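Local coordinates for CofB (Escherichia coli, PDB 5AX6), which is a minor pilin of the CFA/III pilus that assembles as a homotrimer and probably takes part in pilus assembly, at residues E73-N76 with S82-I85; G460-D463 with T468-V471. All coordinates share one frame; numbering follows the deposited sequence.

Contact 1: residues E73-N76 with S82-I85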
loop_
_atom_site.group_PDB
_atom_site.type_symbol
_atom_site.label_atom_id
_atom_site.label_comp_id
_atom_site.label_asym_id
_atom_site.label_seq_id
_atom_site.Cartn_x
_atom_site.Cartn_y
_atom_site.Cartn_z
ATOM N N GLU A 73 41.776 -6.354 26.417
ATOM C CA GLU A 73 40.432 -6.917 26.564
ATOM C C GLU A 73 39.387 -5.812 26.511
ATOM O O GLU A 73 38.498 -5.836 25.667
ATOM C CB GLU A 73 40.316 -7.717 27.871
ATOM C CG GLU A 73 41.234 -8.932 27.870
ATOM C CD GLU A 73 41.226 -9.695 29.180
ATOM O OE1 GLU A 73 40.617 -9.210 30.164
ATOM O OE2 GLU A 73 41.855 -10.775 29.220
ATOM N N PHE A 74 39.495 -4.829 27.399
ATOM C CA PHE A 74 38.612 -3.680 27.272
ATOM C C PHE A 74 39.139 -2.759 26.180
ATOM O O PHE A 74 40.249 -2.940 25.668
ATOM C CB PHE A 74 38.440 -2.935 28.604
ATOM C CG PHE A 74 39.687 -2.285 29.129
ATOM C CD1 PHE A 74 40.117 -1.059 28.636
ATOM C CD2 PHE A 74 40.407 -2.873 30.163
ATOM C CE1 PHE A 74 41.260 -0.442 29.151
ATOM C CE2 PHE A 74 41.546 -2.262 30.687
ATOM C CZ PHE A 74 41.973 -1.047 30.181
ATOM N N ILE A 75 38.333 -1.774 25.821
ATOM C CA ILE A 75 38.712 -0.815 24.793
ATOM C C ILE A 75 38.793 0.575 25.412
ATOM O O ILE A 75 37.797 1.108 25.898
ATOM C CB ILE A 75 37.702 -0.834 23.632
ATOM C CG1 ILE A 75 37.773 -2.190 22.924
ATOM C CG2 ILE A 75 37.981 0.301 22.632
ATOM C CD1 ILE A 75 36.711 -2.346 21.824
ATOM N N ASN A 76 39.981 1.159 25.420
ATOM C CA ASN A 76 40.125 2.492 25.986
ATOM C C ASN A 76 39.471 3.492 25.040
ATOM O O ASN A 76 39.543 3.333 23.822
ATOM C CB ASN A 76 41.600 2.826 26.221
ATOM C CG ASN A 76 41.793 3.905 27.260
ATOM O OD1 ASN A 76 40.828 4.496 27.753
ATOM N ND2 ASN A 76 43.045 4.177 27.598
ATOM N N SER A 82 43.386 6.379 20.115
ATOM C CA SER A 82 43.178 6.482 18.673
ATOM C C SER A 82 41.951 5.687 18.269
ATOM O O SER A 82 41.591 5.611 17.087
ATOM C CB SER A 82 44.409 5.976 17.920
ATOM O OG SER A 82 45.578 6.641 18.363
ATOM N N THR A 83 41.295 5.126 19.275
ATOM C CA THR A 83 40.242 4.139 19.073
ATOM C C THR A 83 39.125 4.598 18.149
ATOM O O THR A 83 38.558 3.786 17.419
ATOM C CB THR A 83 39.639 3.733 20.422
ATOM O OG1 THR A 83 40.681 3.154 21.216
ATOM C CG2 THR A 83 38.535 2.691 20.218
ATOM N N ARG A 84 38.811 5.894 18.156
ATOM C CA ARG A 84 37.684 6.359 17.353
ATOM C C ARG A 84 37.871 6.089 15.863
ATOM O O ARG A 84 36.892 5.863 15.142
ATOM C CB ARG A 84 37.421 7.858 17.580
ATOM C CG ARG A 84 36.027 8.264 17.104
ATOM C CD ARG A 84 35.710 9.755 17.297
ATOM N NE ARG A 84 34.308 10.030 16.970
ATOM C CZ ARG A 84 33.311 9.943 17.841
ATOM N NH1 ARG A 84 33.562 9.611 19.102
ATOM N NH2 ARG A 84 32.067 10.192 17.454
ATOM N N ILE A 85 39.112 6.091 15.389
ATOM C CA ILE A 85 39.338 5.910 13.955
ATOM C C ILE A 85 38.869 4.549 13.452
ATOM O O ILE A 85 38.486 4.417 12.295
ATOM C CB ILE A 85 40.824 6.104 13.574
ATOM C CG1 ILE A 85 41.667 4.908 14.002
ATOM C CG2 ILE A 85 41.364 7.418 14.170
ATOM C CD1 ILE A 85 43.071 4.926 13.431
#
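Thr-83 meets Ile-75 and Asn-76 at the outer strand of the antiparallel sheet in the pilin domain. Strand 75-76 is the outermost strand of that sheet within the chain. Thr-83 lies in a turn of the following loop, where Ile-85 N bonds back to Ser-82 O at 3.0 Å. The two segments bury little surface, and Thr-83 is the sole residue of 82-85 that touches 73-76.

The tight part is a methyl contact. Ile-75 CG2 and Thr-83 CG2 lie 3.4 Å apart, closer than two methyls usually sit. The two side chains meet at a slant. Ile-75 is buried: its backbone pairs with Ile-126 of the neighbouring strand 121-130 and its side chain rests on Phe-128.

The other side is looser. The Asn-76 side chain is partly exposed and comes no nearer than 5.1 Å to segment 82-85; it leans instead on Thr-81 and Ala-190. Arg-84 points away, and its NH1 forms a salt bridge with Glu-17 of the helix 4-25. The turn is thus tied to the sheet by Thr-83 and to the helix by Arg-84.

Beside the methyls lies the one polar bond. With OG1 beside the backbone N (chi1 -61°) and CG2 anti to it, the two branches of Thr-83 split the work: the hydroxyl donates to the carbonyl of Asn-76 and the methyl packs on the isoleucine. With an alanine in place of Thr-83, the Asn-76 carbonyl would probably lose this donor and a gap would open next to the Ile-75 methyl. Thr-83 OG1 gives its hydrogen to Asn-76 O at 2.8 Å, from a point tilted 19° from the carbonyl plane, with a C=O...OG1 angle of 160°.

Contact 2: residues G460-D463 with T468-V471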
loop_
_atom_site.group_PDB
_atom_site.type_symbol
_atom_site.label_atom_id
_atom_site.label_comp_id
_atom_site.label_asym_id
_atom_site.label_seq_id
_atom_site.Cartn_x
_atom_site.Cartn_y
_atom_site.Cartn_z
ATOM N N GLY A 460 -41.536 28.845 -29.728
ATOM C CA GLY A 460 -42.315 29.702 -30.603
ATOM C C GLY A 460 -42.217 29.229 -32.037
ATOM O O GLY A 460 -41.122 28.976 -32.543
ATOM N N VAL A 461 -43.367 29.104 -32.698
ATOM C CA VAL A 461 -43.426 28.641 -34.078
ATOM C C VAL A 461 -44.436 29.468 -34.877
ATOM O O VAL A 461 -45.533 29.741 -34.397
ATOM C CB VAL A 461 -43.807 27.142 -34.146
ATOM C CG1 VAL A 461 -44.147 26.719 -35.578
ATOM C CG2 VAL A 461 -42.671 26.268 -33.567
ATOM N N PHE A 462 -44.050 29.884 -36.077
ATOM C CA PHE A 462 -44.994 30.522 -36.987
ATOM C C PHE A 462 -45.411 29.545 -38.070
ATOM O O PHE A 462 -44.566 28.967 -38.742
ATOM C CB PHE A 462 -44.400 31.777 -37.626
ATOM C CG PHE A 462 -45.329 32.437 -38.621
ATOM C CD1 PHE A 462 -46.429 33.156 -38.184
ATOM C CD2 PHE A 462 -45.112 32.314 -39.985
ATOM C CE1 PHE A 462 -47.292 33.755 -39.095
ATOM C CE2 PHE A 462 -45.966 32.912 -40.900
ATOM C CZ PHE A 462 -47.057 33.630 -40.453
ATOM N N ASP A 463 -46.717 29.365 -38.237
ATOM C CA ASP A 463 -47.249 28.488 -39.270
ATOM C C ASP A 463 -47.584 29.321 -40.508
ATOM O O ASP A 463 -48.571 30.048 -40.514
ATOM C CB ASP A 463 -48.492 27.746 -38.761
ATOM C CG ASP A 463 -48.981 26.670 -39.726
ATOM O OD1 ASP A 463 -48.624 26.705 -40.925
ATOM O OD2 ASP A 463 -49.730 25.777 -39.275
ATOM N N THR A 468 -50.424 31.658 -38.650
ATOM C CA THR A 468 -50.775 31.605 -37.238
ATOM C C THR A 468 -49.524 31.462 -36.381
ATOM O O THR A 468 -48.627 30.688 -36.711
ATOM C CB THR A 468 -51.744 30.434 -36.948
ATOM O OG1 THR A 468 -52.897 30.546 -37.795
ATOM C CG2 THR A 468 -52.176 30.432 -35.486
ATOM N N THR A 469 -49.462 32.222 -35.294
ATOM C CA THR A 469 -48.324 32.158 -34.382
ATOM C C THR A 469 -48.648 31.293 -33.172
ATOM O O THR A 469 -49.681 31.474 -32.517
ATOM C CB THR A 469 -47.902 33.563 -33.927
ATOM O OG1 THR A 469 -47.553 34.341 -35.078
ATOM C CG2 THR A 469 -46.706 33.489 -32.994
ATOM N N TYR A 470 -47.753 30.349 -32.883
ATOM C CA TYR A 470 -47.971 29.368 -31.837
ATOM C C TYR A 470 -46.895 29.431 -30.770
ATOM O O TYR A 470 -45.747 29.757 -31.055
ATOM C CB TYR A 470 -47.998 27.958 -32.426
ATOM C CG TYR A 470 -49.234 27.651 -33.233
ATOM C CD1 TYR A 470 -50.429 27.316 -32.603
ATOM C CD2 TYR A 470 -49.206 27.684 -34.620
ATOM C CE1 TYR A 470 -51.567 27.028 -33.337
ATOM C CE2 TYR A 470 -50.340 27.394 -35.366
ATOM C CZ TYR A 470 -51.516 27.071 -34.718
ATOM O OH TYR A 470 -52.640 26.783 -35.453
ATOM N N VAL A 471 -47.285 29.131 -29.539
ATOM C CA VAL A 471 -46.326 28.859 -28.478
ATOM C C VAL A 471 -46.601 27.452 -27.983
ATOM O O VAL A 471 -47.727 27.142 -27.597
ATOM C CB VAL A 471 -46.426 29.864 -27.323
ATOM C CG1 VAL A 471 -45.483 29.458 -26.190
ATOM C CG2 VAL A 471 -46.113 31.280 -27.814
#
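Residues Gly-460 to Asp-463 and Thr-468 to Val-471 run antiparallel at 158°, their axes 4.7 Å apart, as the two arms of a beta hairpin in the C-terminal domain. Val-461 with Tyr-470 and Asp-463 with Thr-468 are hydrogen-bonded pairs. The bond from Val-461 N to Tyr-470 O is 3.0 Å long and nearly straight (171°). The Asp-463 and Thr-468 pair is the last before the four-residue loop.

Side chains lie on two faces. On one, the Tyr-470 ring turns an edge to Asp-463: CE2 is 3.9 Å from Asp-463 CB, near the ring plane. Tyr-470 CG stands beside the backbone N (chi1 -72°), which tilts the ring toward the loop end, where CE2 comes near Asp-463. Asp-463 is buried; its OD1 takes a weak hydrogen bond from Leu-465 N. Thr-468 OG1 bonds to Thr-466 OG1.

On the other face, Phe-462 crosses Thr-469 at about a right angle. The same ring meets Tyr-438 of a second subunit, so the phenyl ring itself reaches a subunit contact of the trimer. Thr-469 OG1 lies at the edge of the phenyl ring, 3.5 Å from Phe-462 CD1.

Contacts 1 and 2 lie on opposite sides of the centre of an elongated chain, their centres about 106 Å apart. They share no element: 73-76 with 82-85 belongs to the pilin domain, 460-463 with 468-471 to the C-terminal domain. Both are partly buried, and both join pieces of chain close in sequence. Their chemistry differs. Contact 1 fixes a loop to an edge strand through one threonine, with a single side-chain hydrogen bond. Contact 2 pairs two strands through four backbone bonds, while its aromatic rings add edge contacts on the two faces of the sheet. No other subunit of the assembly touches contact 1, whereas contact 2 reaches one through a phenylalanine.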